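Local coordinates for structural polyprotein, VP1 (PDB 5CDD) that probably serves as a structural subunit of the virus capsid, one of the coat proteins cut from a longer polyprotein in a honeybee virus, at residues S82-F87 against I194-L199; T41-F46 against D76-L81; R86-G91 against R152-A157. All blocks are in the same frame, centred on the assembly; numbering follows the deposited sequence.

Contact 1: residues S82-F87 against I194-L199; sequences SYLYRF and IGPPQL
Ile-194 lies against the backbone of Leu-84 and Tyr-85 and the side chain of Arg-86. Its N-H gives a nearly straight hydrogen bond to the carbonyl of Leu-84, with Ile-194 N 2.7 Å from Leu-84 O. Leu-84 is the third residue of a type I turn from Ser-82 to Tyr-85. From CB outward, the Ile-194 side chain follows this backbone. Ile-194 CB is 4.2 Å from Leu-84 O. Ile-194 CG1 stands between the backbone N and the carbonyl carbon (chi1 53°), and comes 3.4 Å from Leu-84 O. Ile-194 CD1 then reaches Tyr-85 O at 3.4 Å. Ile-194 CD1 also lies over the centre of one face of the Arg-86 guanidinium, 3.5 Å from Arg-86 NH2. The two side chains cross at about a right angle. Arg-86 NH1 gives a hydrogen bond to Arg-106 O of another polyprotein chain. Farther along, Leu-84 CD2 packs on Pro-196 CB at 3.4 Å. Tyr-83 CB meets Pro-197 CD at 3.6 Å, and Tyr-83 OH bonds to Ala-72 O. Thus the turn after helix 77-82 is joined to the segment leading into strand 198-205, which pairs with a strand of another polyprotein chain. One backbone bond fixes the join. The rest is carbon packing, on prolines, on carbonyl oxygens and on a guanidinium face, all of it buried. The prolines offer carbon surface but no N-H.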
# COMPACT_ATOMS: atom_id res chain seq x y z
N SER A 82 34.17 -13.27 27.67
CA SER A 82 34.77 -12.13 28.35
C SER A 82 36.26 -12.35 28.63
O SER A 82 37.02 -11.39 28.73
CB SER A 82 34.04 -11.83 29.66
OG SER A 82 34.36 -12.78 30.66
N TYR A 83 36.65 -13.61 28.76
CA TYR A 83 38.04 -13.95 29.04
C TYR A 83 39.00 -13.70 27.88
O TYR A 83 40.22 -13.74 28.07
CB TYR A 83 38.13 -15.41 29.49
CG TYR A 83 37.87 -15.62 30.96
CD1 TYR A 83 38.83 -15.25 31.91
CD2 TYR A 83 36.68 -16.19 31.42
CE1 TYR A 83 38.62 -15.45 33.27
CE2 TYR A 83 36.46 -16.38 32.79
CZ TYR A 83 37.43 -16.02 33.70
OH TYR A 83 37.22 -16.22 35.05
N LEU A 84 38.46 -13.44 26.70
CA LEU A 84 39.29 -13.18 25.52
C LEU A 84 39.52 -11.69 25.28
O LEU A 84 40.30 -11.31 24.41
CB LEU A 84 38.64 -13.78 24.27
CG LEU A 84 38.47 -15.29 24.17
CD1 LEU A 84 37.73 -15.64 22.89
CD2 LEU A 84 39.84 -15.96 24.18
N TYR A 85 38.85 -10.85 26.06
CA TYR A 85 38.96 -9.40 25.92
C TYR A 85 39.23 -8.72 27.26
O TYR A 85 39.19 -9.37 28.31
CB TYR A 85 37.67 -8.86 25.31
CG TYR A 85 37.32 -9.53 24.00
CD1 TYR A 85 37.91 -9.10 22.80
CD2 TYR A 85 36.45 -10.61 23.95
CE1 TYR A 85 37.63 -9.74 21.60
CE2 TYR A 85 36.17 -11.27 22.75
CZ TYR A 85 36.77 -10.83 21.58
OH TYR A 85 36.51 -11.47 20.40
N ARG A 86 39.50 -7.42 27.22
CA ARG A 86 39.79 -6.67 28.44
C ARG A 86 38.71 -5.66 28.82
O ARG A 86 38.57 -5.32 30.00
CB ARG A 86 41.13 -5.94 28.31
CG ARG A 86 41.55 -5.21 29.58
CD ARG A 86 41.84 -6.19 30.71
NE ARG A 86 43.06 -6.96 30.46
CZ ARG A 86 43.35 -8.12 31.05
NH1 ARG A 86 42.50 -8.66 31.91
NH2 ARG A 86 44.48 -8.74 30.77
N PHE A 87 37.96 -5.17 27.84
CA PHE A 87 36.92 -4.18 28.09
C PHE A 87 35.56 -4.62 27.57
O PHE A 87 35.46 -5.47 26.69
CB PHE A 87 37.29 -2.86 27.42
CG PHE A 87 38.56 -2.25 27.92
CD1 PHE A 87 38.60 -1.54 29.11
CD2 PHE A 87 39.74 -2.39 27.19
CE1 PHE A 87 39.78 -0.97 29.57
CE2 PHE A 87 40.93 -1.82 27.64
CZ PHE A 87 40.95 -1.11 28.84
N ILE A 194 42.72 -10.13 23.96
CA ILE A 194 43.94 -10.53 24.64
C ILE A 194 44.11 -12.04 24.57
O ILE A 194 43.43 -12.71 23.79
CB ILE A 194 43.91 -10.09 26.13
CG1 ILE A 194 42.63 -10.60 26.80
CG2 ILE A 194 43.98 -8.57 26.22
CD1 ILE A 194 42.51 -10.23 28.26
N GLY A 195 45.02 -12.59 25.37
CA GLY A 195 45.24 -14.02 25.36
C GLY A 195 44.22 -14.76 26.21
O GLY A 195 43.79 -14.26 27.25
N PRO A 196 43.80 -15.97 25.79
CA PRO A 196 42.82 -16.75 26.54
C PRO A 196 43.39 -17.40 27.79
O PRO A 196 44.60 -17.63 27.88
CB PRO A 196 42.37 -17.78 25.52
CG PRO A 196 43.65 -18.08 24.80
CD PRO A 196 44.22 -16.68 24.57
N PRO A 197 42.54 -17.69 28.78
CA PRO A 197 43.01 -18.33 30.01
C PRO A 197 43.09 -19.84 29.75
O PRO A 197 43.12 -20.28 28.60
CB PRO A 197 41.92 -17.96 31.01
CG PRO A 197 40.69 -18.02 30.17
CD PRO A 197 41.12 -17.30 28.90
N GLN A 198 43.11 -20.62 30.82
CA GLN A 198 43.18 -22.07 30.69
C GLN A 198 41.79 -22.65 30.90
O GLN A 198 40.99 -22.11 31.67
CB GLN A 198 44.16 -22.64 31.71
CG GLN A 198 45.58 -22.13 31.54
CD GLN A 198 46.47 -22.49 32.71
OE1 GLN A 198 46.24 -22.07 33.84
NE2 GLN A 198 47.51 -23.28 32.44
N LEU A 199 41.49 -23.75 30.21
CA LEU A 199 40.19 -24.40 30.34
C LEU A 199 40.23 -25.53 31.35
O LEU A 199 41.24 -26.22 31.48
CB LEU A 199 39.73 -24.93 28.98
CG LEU A 199 39.52 -23.90 27.87
CD1 LEU A 199 39.17 -24.61 26.57
CD2 LEU A 199 38.41 -22.93 28.28

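Contact 2: residues T41-F46 against D76-L81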
# COMPACT_ATOMS: atom_id res chain seq x y z
N THR A 41 27.32 -12.23 18.07
CA THR A 41 25.95 -12.70 17.94
C THR A 41 25.59 -13.59 19.13
O THR A 41 24.42 -13.76 19.45
CB THR A 41 25.74 -13.50 16.65
OG1 THR A 41 26.52 -14.69 16.68
CG2 THR A 41 26.13 -12.67 15.43
N LEU A 42 26.60 -14.14 19.79
CA LEU A 42 26.37 -15.01 20.93
C LEU A 42 26.17 -14.18 22.18
O LEU A 42 25.94 -14.72 23.26
CB LEU A 42 27.54 -15.98 21.11
CG LEU A 42 27.81 -16.88 19.90
CD1 LEU A 42 29.00 -17.77 20.19
CD2 LEU A 42 26.58 -17.73 19.59
N LEU A 43 26.26 -12.86 22.02
CA LEU A 43 26.05 -11.94 23.13
C LEU A 43 24.63 -11.41 23.02
O LEU A 43 24.22 -10.50 23.75
CB LEU A 43 27.05 -10.79 23.08
CG LEU A 43 28.53 -11.14 23.29
CD1 LEU A 43 29.36 -9.87 23.22
CD2 LEU A 43 28.71 -11.82 24.64
N ARG A 44 23.88 -11.97 22.07
CA ARG A 44 22.49 -11.60 21.83
C ARG A 44 21.63 -12.80 22.21
O ARG A 44 20.49 -12.65 22.67
CB ARG A 44 22.28 -11.25 20.36
CG ARG A 44 23.09 -10.06 19.89
CD ARG A 44 22.63 -8.76 20.54
NE ARG A 44 23.49 -7.64 20.20
CZ ARG A 44 24.69 -7.42 20.75
NH1 ARG A 44 25.16 -8.24 21.67
NH2 ARG A 44 25.41 -6.38 20.36
N THR A 45 22.19 -13.99 22.02
CA THR A 45 21.50 -15.23 22.36
C THR A 45 21.52 -15.38 23.88
O THR A 45 22.54 -15.11 24.52
CB THR A 45 22.22 -16.45 21.77
OG1 THR A 45 23.58 -16.47 22.23
CG2 THR A 45 22.22 -16.40 20.26
N PHE A 46 20.40 -15.80 24.45
CA PHE A 46 20.32 -15.98 25.90
C PHE A 46 20.78 -17.37 26.31
O PHE A 46 20.53 -18.35 25.60
CB PHE A 46 18.90 -15.75 26.41
CG PHE A 46 18.51 -14.30 26.49
CD1 PHE A 46 18.25 -13.57 25.34
CD2 PHE A 46 18.41 -13.67 27.72
CE1 PHE A 46 17.90 -12.22 25.41
CE2 PHE A 46 18.07 -12.32 27.81
CZ PHE A 46 17.81 -11.60 26.65
N ASP A 76 28.34 -19.50 30.65
CA ASP A 76 27.58 -18.89 29.56
C ASP A 76 28.50 -18.15 28.59
O ASP A 76 29.71 -18.05 28.82
CB ASP A 76 26.51 -17.93 30.09
CG ASP A 76 27.09 -16.64 30.63
OD1 ASP A 76 26.30 -15.71 30.90
OD2 ASP A 76 28.32 -16.54 30.78
N TYR A 77 27.94 -17.63 27.51
CA TYR A 77 28.72 -16.92 26.51
C TYR A 77 29.32 -15.60 27.00
O TYR A 77 30.48 -15.30 26.71
CB TYR A 77 27.88 -16.65 25.26
CG TYR A 77 27.44 -17.91 24.55
CD1 TYR A 77 28.31 -18.99 24.40
CD2 TYR A 77 26.17 -18.01 23.99
CE1 TYR A 77 27.92 -20.14 23.73
CE2 TYR A 77 25.77 -19.16 23.31
CZ TYR A 77 26.65 -20.22 23.19
OH TYR A 77 26.27 -21.37 22.52
N MET A 78 28.55 -14.82 27.75
CA MET A 78 29.07 -13.55 28.25
C MET A 78 30.30 -13.76 29.11
O MET A 78 31.28 -13.02 29.00
CB MET A 78 28.00 -12.81 29.05
CG MET A 78 26.96 -12.13 28.18
SD MET A 78 25.91 -11.02 29.11
CE MET A 78 26.97 -9.61 29.25
N SER A 79 30.26 -14.78 29.97
CA SER A 79 31.39 -15.08 30.84
C SER A 79 32.54 -15.71 30.06
O SER A 79 33.67 -15.24 30.11
CB SER A 79 30.95 -16.03 31.95
OG SER A 79 32.05 -16.37 32.78
N TYR A 80 32.23 -16.77 29.32
CA TYR A 80 33.23 -17.48 28.53
C TYR A 80 34.00 -16.56 27.58
O TYR A 80 35.23 -16.58 27.56
CB TYR A 80 32.57 -18.60 27.74
CG TYR A 80 33.55 -19.60 27.18
CD1 TYR A 80 34.29 -20.43 28.03
CD2 TYR A 80 33.74 -19.74 25.80
CE1 TYR A 80 35.19 -21.37 27.52
CE2 TYR A 80 34.64 -20.67 25.29
CZ TYR A 80 35.36 -21.48 26.15
OH TYR A 80 36.23 -22.41 25.64
N LEU A 81 33.27 -15.77 26.80
CA LEU A 81 33.90 -14.87 25.84
C LEU A 81 34.60 -13.67 26.48
O LEU A 81 35.53 -13.10 25.89
CB LEU A 81 32.86 -14.37 24.83
CG LEU A 81 32.24 -15.41 23.90
CD1 LEU A 81 31.11 -14.78 23.10
CD2 LEU A 81 33.31 -15.97 22.97
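Leu-42 and Tyr-77 meet with the leucine over one face of the tyrosine ring. Leu-42 CB is 4.2 Å from the ring centroid of Tyr-77, 27° off the normal, a CH-pi contact. It leans toward the CD2 side of the ring, and Leu-42 CD2 continues outward to touch Tyr-77 CE2. Thr-45 approaches differently. Thr-45 OG1 comes to the ring edge, near the plane, 3.5 Å from Tyr-77 CD2. The Thr-45 hydroxyl stands between the backbone N and the carbonyl carbon (chi1 57°), which turns OG1 back toward the 3-10 segment. There it donates a weak hydrogen bond to Leu-42 O. That carbonyl oxygen also touches the ring, with Leu-42 O 3.4 Å from Tyr-77 CD2. The ring thus has Leu-42 CB over a face and Thr-45 OG1 at the edge. Its own OH has a weak bond to Arg-47.

Leu-43 forms the second part of the contact. Leu-43 CD2 fits against Met-78 CG at 4.0 Å and Leu-81 CD1 at 4.1 Å. Leu-43 and Met-78 cross at a slant, and both also pack on Phe-188. Met-78 and Leu-81 stand about one helical turn apart, so the leucine tip bears on consecutive turns.

Asp-76 caps the start of the helix, with Asp-76 OD2 accepting from Ser-79 N at 2.7 Å. Its OD1 forms a salt bridge to Arg-182 of strand 176-184. The 3-10 segment 41-43 and its following loop thus pack on an N-capped helix. They lead into strand 47-55, while helix 77-82 precedes strand 87-98. This layout is consistent with the jelly roll of picornavirus-like capsid proteins, where a helix lies between the third and fourth strands.

Contact 3: residues R86-G91 against R152-A157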
# COMPACT_ATOMS: atom_id res chain seq x y z
N ARG A 86 39.50 -7.42 27.22
CA ARG A 86 39.79 -6.67 28.44
C ARG A 86 38.71 -5.66 28.82
O ARG A 86 38.57 -5.32 30.00
CB ARG A 86 41.13 -5.94 28.31
CG ARG A 86 41.55 -5.21 29.58
CD ARG A 86 41.84 -6.19 30.71
NE ARG A 86 43.06 -6.96 30.46
CZ ARG A 86 43.35 -8.12 31.05
NH1 ARG A 86 42.50 -8.66 31.91
NH2 ARG A 86 44.48 -8.74 30.77
N PHE A 87 37.96 -5.17 27.84
CA PHE A 87 36.92 -4.18 28.09
C PHE A 87 35.56 -4.62 27.57
O PHE A 87 35.46 -5.47 26.69
CB PHE A 87 37.29 -2.86 27.42
CG PHE A 87 38.56 -2.25 27.92
CD1 PHE A 87 38.60 -1.54 29.11
CD2 PHE A 87 39.74 -2.39 27.19
CE1 PHE A 87 39.78 -0.97 29.57
CE2 PHE A 87 40.93 -1.82 27.64
CZ PHE A 87 40.95 -1.11 28.84
N TYR A 88 34.51 -4.02 28.13
CA TYR A 88 33.14 -4.30 27.70
C TYR A 88 32.44 -2.97 27.50
O TYR A 88 32.94 -1.92 27.93
CB TYR A 88 32.40 -5.18 28.72
CG TYR A 88 31.94 -4.48 29.98
CD1 TYR A 88 30.84 -3.63 29.97
CD2 TYR A 88 32.58 -4.72 31.19
CE1 TYR A 88 30.38 -3.02 31.14
CE2 TYR A 88 32.13 -4.12 32.37
CZ TYR A 88 31.03 -3.28 32.34
OH TYR A 88 30.59 -2.69 33.50
N ARG A 89 31.28 -2.99 26.86
CA ARG A 89 30.55 -1.76 26.60
C ARG A 89 29.14 -2.06 26.13
O ARG A 89 28.93 -2.94 25.29
CB ARG A 89 31.31 -0.97 25.54
CG ARG A 89 30.64 0.28 25.06
CD ARG A 89 29.97 0.07 23.71
NE ARG A 89 29.69 1.36 23.08
CZ ARG A 89 29.09 1.50 21.91
NH1 ARG A 89 28.69 0.43 21.23
NH2 ARG A 89 28.90 2.72 21.41
N GLY A 90 28.16 -1.35 26.68
CA GLY A 90 26.78 -1.57 26.30
C GLY A 90 25.94 -2.12 27.44
O GLY A 90 26.47 -2.49 28.49
N GLY A 91 24.63 -2.18 27.22
CA GLY A 91 23.72 -2.68 28.24
C GLY A 91 23.67 -4.18 28.39
O GLY A 91 24.42 -4.91 27.73
N ARG A 152 33.36 5.49 28.40
CA ARG A 152 32.95 4.84 27.15
C ARG A 152 33.15 3.32 27.16
O ARG A 152 32.58 2.62 26.33
CB ARG A 152 33.71 5.46 25.97
CG ARG A 152 35.22 5.35 26.06
CD ARG A 152 35.84 6.10 24.91
NE ARG A 152 35.50 7.52 24.97
CZ ARG A 152 35.56 8.35 23.93
NH1 ARG A 152 35.94 7.90 22.75
NH2 ARG A 152 35.23 9.63 24.08
N LYS A 153 33.96 2.83 28.09
CA LYS A 153 34.21 1.40 28.23
C LYS A 153 34.71 1.09 29.64
O LYS A 153 35.32 1.94 30.29
CB LYS A 153 35.23 0.91 27.18
CG LYS A 153 36.62 1.51 27.27
CD LYS A 153 37.54 0.84 26.26
CE LYS A 153 38.92 1.48 26.19
NZ LYS A 153 38.88 2.86 25.64
N ILE A 154 34.43 -0.12 30.10
CA ILE A 154 34.83 -0.54 31.44
C ILE A 154 35.68 -1.81 31.38
O ILE A 154 35.46 -2.67 30.53
CB ILE A 154 33.60 -0.87 32.31
CG1 ILE A 154 32.52 0.22 32.19
CG2 ILE A 154 34.02 -1.03 33.76
CD1 ILE A 154 32.87 1.54 32.84
N PRO A 155 36.68 -1.93 32.28
CA PRO A 155 37.52 -3.13 32.26
C PRO A 155 36.72 -4.33 32.75
O PRO A 155 36.00 -4.25 33.75
CB PRO A 155 38.66 -2.78 33.23
CG PRO A 155 38.73 -1.29 33.14
CD PRO A 155 37.28 -0.90 33.14
N ILE A 156 36.82 -5.45 32.03
CA ILE A 156 36.09 -6.65 32.41
C ILE A 156 36.59 -7.16 33.76
O ILE A 156 37.78 -7.45 33.92
CB ILE A 156 36.25 -7.76 31.36
CG1 ILE A 156 35.70 -7.28 30.02
CG2 ILE A 156 35.52 -9.01 31.82
CD1 ILE A 156 35.88 -8.28 28.89
N ALA A 157 35.68 -7.26 34.72
CA ALA A 157 36.01 -7.73 36.07
C ALA A 157 36.97 -6.77 36.77
O ALA A 157 37.80 -7.19 37.57
CB ALA A 157 36.61 -9.13 36.01
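Ile-156 N donates to Arg-86 O at 2.7 Å in a nearly straight bond. Two more backbone bonds pair Tyr-88 with Ile-154: Tyr-88 N to Ile-154 O at 2.9 Å, and Ile-154 N to Tyr-88 O at 3.2 Å. Phe-87 and Pro-155 between them form the non-hydrogen-bonded antiparallel pair, where the missing N-H of proline costs no bond to strand 87-98. Strand 154-155 thereby extends one sheet of the jelly roll along the start of strand 87-98. That strand also pairs with 189-191, where Arg-86 and Phe-87 both face Gly-191 in a classic beta bulge. Side chains pack on both faces of this pairing. Lys-153 passes over the Phe-87 ring, with Lys-153 CE 3.9 Å from the centroid of that ring and almost on the normal. Arg-86 CG covers the opposite face, toward the rim. Lys-153 NZ bonds to Val-46 O of another polyprotein chain. Pro-155 CG meets Phe-87 CE1 at 3.7 Å. The Tyr-88 and Ile-154 side chains run side by side, pointing the same way, with Ile-154 CB over one ring face toward the rim, 3.5 Å from Tyr-88 CZ. Tyr-88 OH is hydrogen-bonded to Asp-165 OD2.

All three contacts are largely buried; contact 3 has a partly exposed end at Arg-152. Contact 2 lies nearest the centre of the chain. Contacts 1 and 3 share Arg-86 and Phe-87, and they touch where Ile-156 CD1 meets the carbonyls of Ser-82 and Tyr-85. Contact 2 uses helix 77-82, just before the 82-87 turn, and its Tyr-80 touches Leu-199 of contact 1. The chemistry changes along the chain. In contact 2, helix and loop meet mainly through side chains, with no backbone bond between them. Contact 1 adds a single backbone bond at a turn, among prolines. Contact 3 is a strand pairing with three backbone bonds. All three are buried partly by other polyprotein chains.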